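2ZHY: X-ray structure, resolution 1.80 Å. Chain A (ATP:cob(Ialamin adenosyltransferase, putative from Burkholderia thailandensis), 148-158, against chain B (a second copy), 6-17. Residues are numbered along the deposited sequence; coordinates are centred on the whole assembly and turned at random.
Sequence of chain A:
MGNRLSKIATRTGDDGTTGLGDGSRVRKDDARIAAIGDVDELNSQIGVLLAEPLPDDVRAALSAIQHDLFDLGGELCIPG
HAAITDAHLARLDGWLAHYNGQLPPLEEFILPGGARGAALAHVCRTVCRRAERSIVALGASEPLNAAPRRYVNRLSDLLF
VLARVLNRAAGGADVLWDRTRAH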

# COMPACT_ATOMS: atom_id res chain seq x y z
N PRO A 148 5.77 -12.57 -17.71
CA PRO A 148 5.56 -11.53 -16.70
C PRO A 148 4.81 -12.01 -15.47
O PRO A 148 5.28 -11.81 -14.34
CB PRO A 148 4.79 -10.45 -17.47
CG PRO A 148 5.40 -10.57 -18.85
CD PRO A 148 5.41 -12.07 -19.06
N ARG A 149 3.67 -12.64 -15.68
CA ARG A 149 2.89 -13.13 -14.55
C ARG A 149 3.60 -14.26 -13.82
O ARG A 149 3.52 -14.34 -12.60
CB ARG A 149 1.49 -13.58 -15.00
CG ARG A 149 1.41 -14.82 -15.86
CD ARG A 149 -0.05 -15.23 -15.99
NE ARG A 149 -0.24 -16.50 -16.68
CZ ARG A 149 -0.30 -16.63 -18.00
NH1 ARG A 149 -0.19 -15.57 -18.79
NH2 ARG A 149 -0.46 -17.84 -18.54
N ARG A 150 4.31 -15.11 -14.56
CA ARG A 150 5.04 -16.21 -13.94
C ARG A 150 6.17 -15.65 -13.08
O ARG A 150 6.52 -16.21 -12.04
CB ARG A 150 5.61 -17.17 -14.99
CG ARG A 150 4.56 -17.89 -15.83
CD ARG A 150 5.20 -18.86 -16.82
NE ARG A 150 5.70 -20.07 -16.17
CZ ARG A 150 6.53 -20.94 -16.73
NH1 ARG A 150 6.97 -20.74 -17.97
NH2 ARG A 150 6.92 -22.02 -16.06
N TYR A 151 6.75 -14.55 -13.53
CA TYR A 151 7.84 -13.93 -12.77
C TYR A 151 7.34 -13.41 -11.41
O TYR A 151 7.95 -13.69 -10.38
CB TYR A 151 8.47 -12.77 -13.56
CG TYR A 151 9.65 -12.16 -12.84
CD1 TYR A 151 10.95 -12.64 -13.06
CD2 TYR A 151 9.48 -11.15 -11.89
CE1 TYR A 151 12.04 -12.14 -12.34
CE2 TYR A 151 10.56 -10.65 -11.17
CZ TYR A 151 11.83 -11.15 -11.39
OH TYR A 151 12.89 -10.69 -10.64
N VAL A 152 6.24 -12.67 -11.41
CA VAL A 152 5.74 -12.12 -10.15
C VAL A 152 5.08 -13.17 -9.27
O VAL A 152 4.95 -12.98 -8.06
CB VAL A 152 4.76 -10.94 -10.38
CG1 VAL A 152 5.50 -9.79 -11.04
CG2 VAL A 152 3.60 -11.38 -11.23
N ASN A 153 4.65 -14.28 -9.87
CA ASN A 153 4.03 -15.36 -9.12
C ASN A 153 5.14 -15.94 -8.26
O ASN A 153 4.96 -16.18 -7.06
CB ASN A 153 3.51 -16.44 -10.07
CG ASN A 153 2.77 -17.56 -9.36
OD1 ASN A 153 2.71 -18.69 -9.85
ND2 ASN A 153 2.19 -17.24 -8.21
N ARG A 154 6.31 -16.12 -8.86
CA ARG A 154 7.47 -16.65 -8.15
C ARG A 154 8.04 -15.64 -7.16
O ARG A 154 8.44 -16.01 -6.05
CB ARG A 154 8.56 -17.08 -9.14
CG ARG A 154 8.25 -18.39 -9.84
CD ARG A 154 9.16 -18.69 -11.02
NE ARG A 154 8.78 -19.97 -11.63
CZ ARG A 154 7.63 -20.18 -12.26
NH1 ARG A 154 6.73 -19.20 -12.37
NH2 ARG A 154 7.35 -21.39 -12.73
N LEU A 155 8.08 -14.37 -7.56
CA LEU A 155 8.61 -13.34 -6.68
C LEU A 155 7.76 -13.22 -5.41
O LEU A 155 8.29 -13.00 -4.32
CB LEU A 155 8.67 -11.99 -7.41
CG LEU A 155 9.29 -10.83 -6.62
CD1 LEU A 155 10.68 -11.25 -6.11
CD2 LEU A 155 9.39 -9.58 -7.50
N SER A 156 6.44 -13.37 -5.54
CA SER A 156 5.56 -13.30 -4.38
C SER A 156 5.98 -14.37 -3.37
O SER A 156 6.13 -14.10 -2.19
CB SER A 156 4.11 -13.52 -4.80
OG SER A 156 3.68 -12.51 -5.68
N ASP A 157 6.19 -15.60 -3.85
CA ASP A 157 6.61 -16.69 -2.98
C ASP A 157 8.02 -16.48 -2.43
O ASP A 157 8.31 -16.85 -1.29
CB ASP A 157 6.54 -18.03 -3.70
CG ASP A 157 5.12 -18.49 -3.94
OD1 ASP A 157 4.27 -18.23 -3.06
OD2 ASP A 157 4.85 -19.10 -5.00
N LEU A 158 8.89 -15.87 -3.22
CA LEU A 158 10.26 -15.61 -2.78
C LEU A 158 10.30 -14.56 -1.67
O LEU A 158 11.09 -14.66 -0.73
CB LEU A 158 11.14 -15.19 -3.95
CG LEU A 158 12.58 -14.82 -3.58
CD1 LEU A 158 13.23 -15.97 -2.82
CD2 LEU A 158 13.36 -14.50 -4.85
N SER B 6 8.30 -22.48 -23.36
CA SER B 6 9.05 -22.35 -22.07
C SER B 6 9.58 -23.69 -21.57
O SER B 6 8.86 -24.69 -21.56
CB SER B 6 8.15 -21.74 -20.99
OG SER B 6 8.79 -21.77 -19.73
N LYS B 7 10.84 -23.70 -21.14
CA LYS B 7 11.46 -24.91 -20.63
C LYS B 7 11.38 -24.92 -19.10
O LYS B 7 11.97 -25.78 -18.45
CB LYS B 7 12.94 -24.97 -21.03
CG LYS B 7 13.22 -24.76 -22.52
CD LYS B 7 13.16 -23.28 -22.89
CE LYS B 7 13.58 -23.05 -24.34
NZ LYS B 7 13.52 -21.60 -24.69
N ILE B 8 10.63 -23.98 -18.54
CA ILE B 8 10.50 -23.88 -17.09
C ILE B 8 9.26 -24.61 -16.57
O ILE B 8 8.16 -24.44 -17.09
CB ILE B 8 10.44 -22.41 -16.64
CG1 ILE B 8 11.66 -21.65 -17.17
CG2 ILE B 8 10.39 -22.33 -15.11
CD1 ILE B 8 12.98 -22.12 -16.61
N ALA B 9 9.46 -25.41 -15.52
CA ALA B 9 8.37 -26.17 -14.91
C ALA B 9 7.25 -25.27 -14.42
O ALA B 9 7.49 -24.13 -14.01
CB ALA B 9 8.91 -27.00 -13.76
N THR B 10 6.03 -25.79 -14.45
CA THR B 10 4.86 -25.05 -14.01
C THR B 10 4.75 -25.02 -12.49
O THR B 10 4.96 -26.03 -11.82
CB THR B 10 3.57 -25.68 -14.56
OG1 THR B 10 3.52 -25.50 -15.98
CG2 THR B 10 2.34 -25.03 -13.94
N ARG B 11 4.44 -23.85 -11.96
CA ARG B 11 4.25 -23.67 -10.53
C ARG B 11 2.79 -23.29 -10.34
O ARG B 11 2.17 -22.68 -11.21
CB ARG B 11 5.14 -22.56 -9.98
CG ARG B 11 6.58 -22.97 -9.72
CD ARG B 11 7.37 -21.77 -9.21
NE ARG B 11 6.82 -21.23 -7.97
CZ ARG B 11 7.12 -21.70 -6.76
NH1 ARG B 11 7.96 -22.72 -6.63
NH2 ARG B 11 6.56 -21.17 -5.68
N THR B 12 2.24 -23.67 -9.20
CA THR B 12 0.86 -23.36 -8.89
C THR B 12 0.63 -21.85 -9.00
O THR B 12 1.32 -21.07 -8.36
CB THR B 12 0.52 -23.82 -7.46
OG1 THR B 12 0.81 -25.21 -7.33
CG2 THR B 12 -0.94 -23.56 -7.15
N GLY B 13 -0.33 -21.46 -9.83
CA GLY B 13 -0.62 -20.04 -10.00
C GLY B 13 -0.04 -19.43 -11.27
O GLY B 13 -0.34 -18.28 -11.61
N ASP B 14 0.80 -20.20 -11.96
CA ASP B 14 1.41 -19.71 -13.18
C ASP B 14 0.41 -19.38 -14.28
O ASP B 14 0.70 -18.58 -15.18
CB ASP B 14 2.43 -20.72 -13.71
CG ASP B 14 3.81 -20.54 -13.10
OD1 ASP B 14 3.97 -19.62 -12.26
OD2 ASP B 14 4.72 -21.30 -13.47
N ASP B 15 -0.78 -19.98 -14.20
CA ASP B 15 -1.81 -19.74 -15.21
C ASP B 15 -2.68 -18.50 -14.94
O ASP B 15 -3.66 -18.26 -15.64
CB ASP B 15 -2.70 -20.98 -15.35
CG ASP B 15 -3.60 -21.20 -14.15
OD1 ASP B 15 -3.30 -20.66 -13.06
OD2 ASP B 15 -4.61 -21.92 -14.29
N GLY B 16 -2.31 -17.72 -13.92
CA GLY B 16 -3.07 -16.52 -13.61
C GLY B 16 -4.24 -16.71 -12.67
O GLY B 16 -5.01 -15.78 -12.42
N THR B 17 -4.40 -17.92 -12.13
CA THR B 17 -5.49 -18.18 -11.20
C THR B 17 -4.93 -18.48 -9.82
O THR B 17 -3.73 -18.73 -9.66
CB THR B 17 -6.34 -19.39 -11.63
OG1 THR B 17 -5.57 -20.59 -11.51
CG2 THR B 17 -6.79 -19.24 -13.07
O HOH W 1 1.77 -18.93 -6.15
O HOH W 2 3.30 -21.51 -6.34

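The contact is organised around one carboxylate, that of Asp B14, which is buried between two arginines of the chain A helix. Arg A154 meets it end-on: NH2 donates to Asp B14 OD2 at 2.7 Å and NH1 to Asp B14 OD1 at 2.8 Å, a bidentate salt bridge. Arg A150, one helical turn earlier, adds a second salt bridge from NE to Asp B14 OD2 at 3.1 Å. The CA-to-CB bonds of both arginines point sideways, so their long side chains must bring the guanidinium groups over to the loop. Arg A154 is steadied within the helix by a hydrogen bond from NH1 to Arg A150 O at 3.0 Å. Asp B14 is held on its own side as well, since Arg B11 N donates to Asp B14 OD2 at 3.0 Å; OD2 thus collects donors from both chains.

Arg A150 uses the rest of its guanidinium edge to bind the beginning of the chain B stretch. Its NH2 donates to Ile B8 O at 2.9 Å and its NH1 to Ser B6 OG at 2.7 Å. Ser B6 OG in turn accepts from Ile B8 N at 3.1 Å, which ties this short segment together. Ala B9 O lies 3.0 Å from both Arg A150 NH2 and Arg A154 NH2, placing a backbone carbonyl in the same cluster of positive charge.

At the ends of the contact, Arg A149, with chi1 in p and the following two torsions in t, donates from NE to Asp B14 O at 2.7 Å. Charge is reversed at Asp A157, whose OD2 forms a salt bridge with Arg B11 NH2 at 2.8 Å. Two waters extend this end, each within hydrogen-bonding distance of Asp A157 OD2 and Thr B12 O: the oxygen of water 1 lies 3.3 Å from Asp A157 OD2 and 3.1 Å from Thr B12 O, that of water 2 3.2 Å and 2.9 Å from the same two atoms; which acceptors the protons serve is not assigned.

Packing fills the space between these polar links. Arg B11 CD lies over one face of the Arg A154 guanidinium, 3.3 Å from NE, leaving that group's edge free for Asp B14. Asn A153 is buried against the type II turn from Arg B11 to Asp B14, closed by Asp B14 N to Arg B11 O at 2.9 Å. Glycine suits position B13: at its backbone angles a CB would jam against the preceding carbonyl, and it would also press tightly on the Asn A153 side chain. Gly B16, in the overlapping type I turn, likewise has backbone angles that call for glycine. Together the two stretches bury 588 Å², counting both sides.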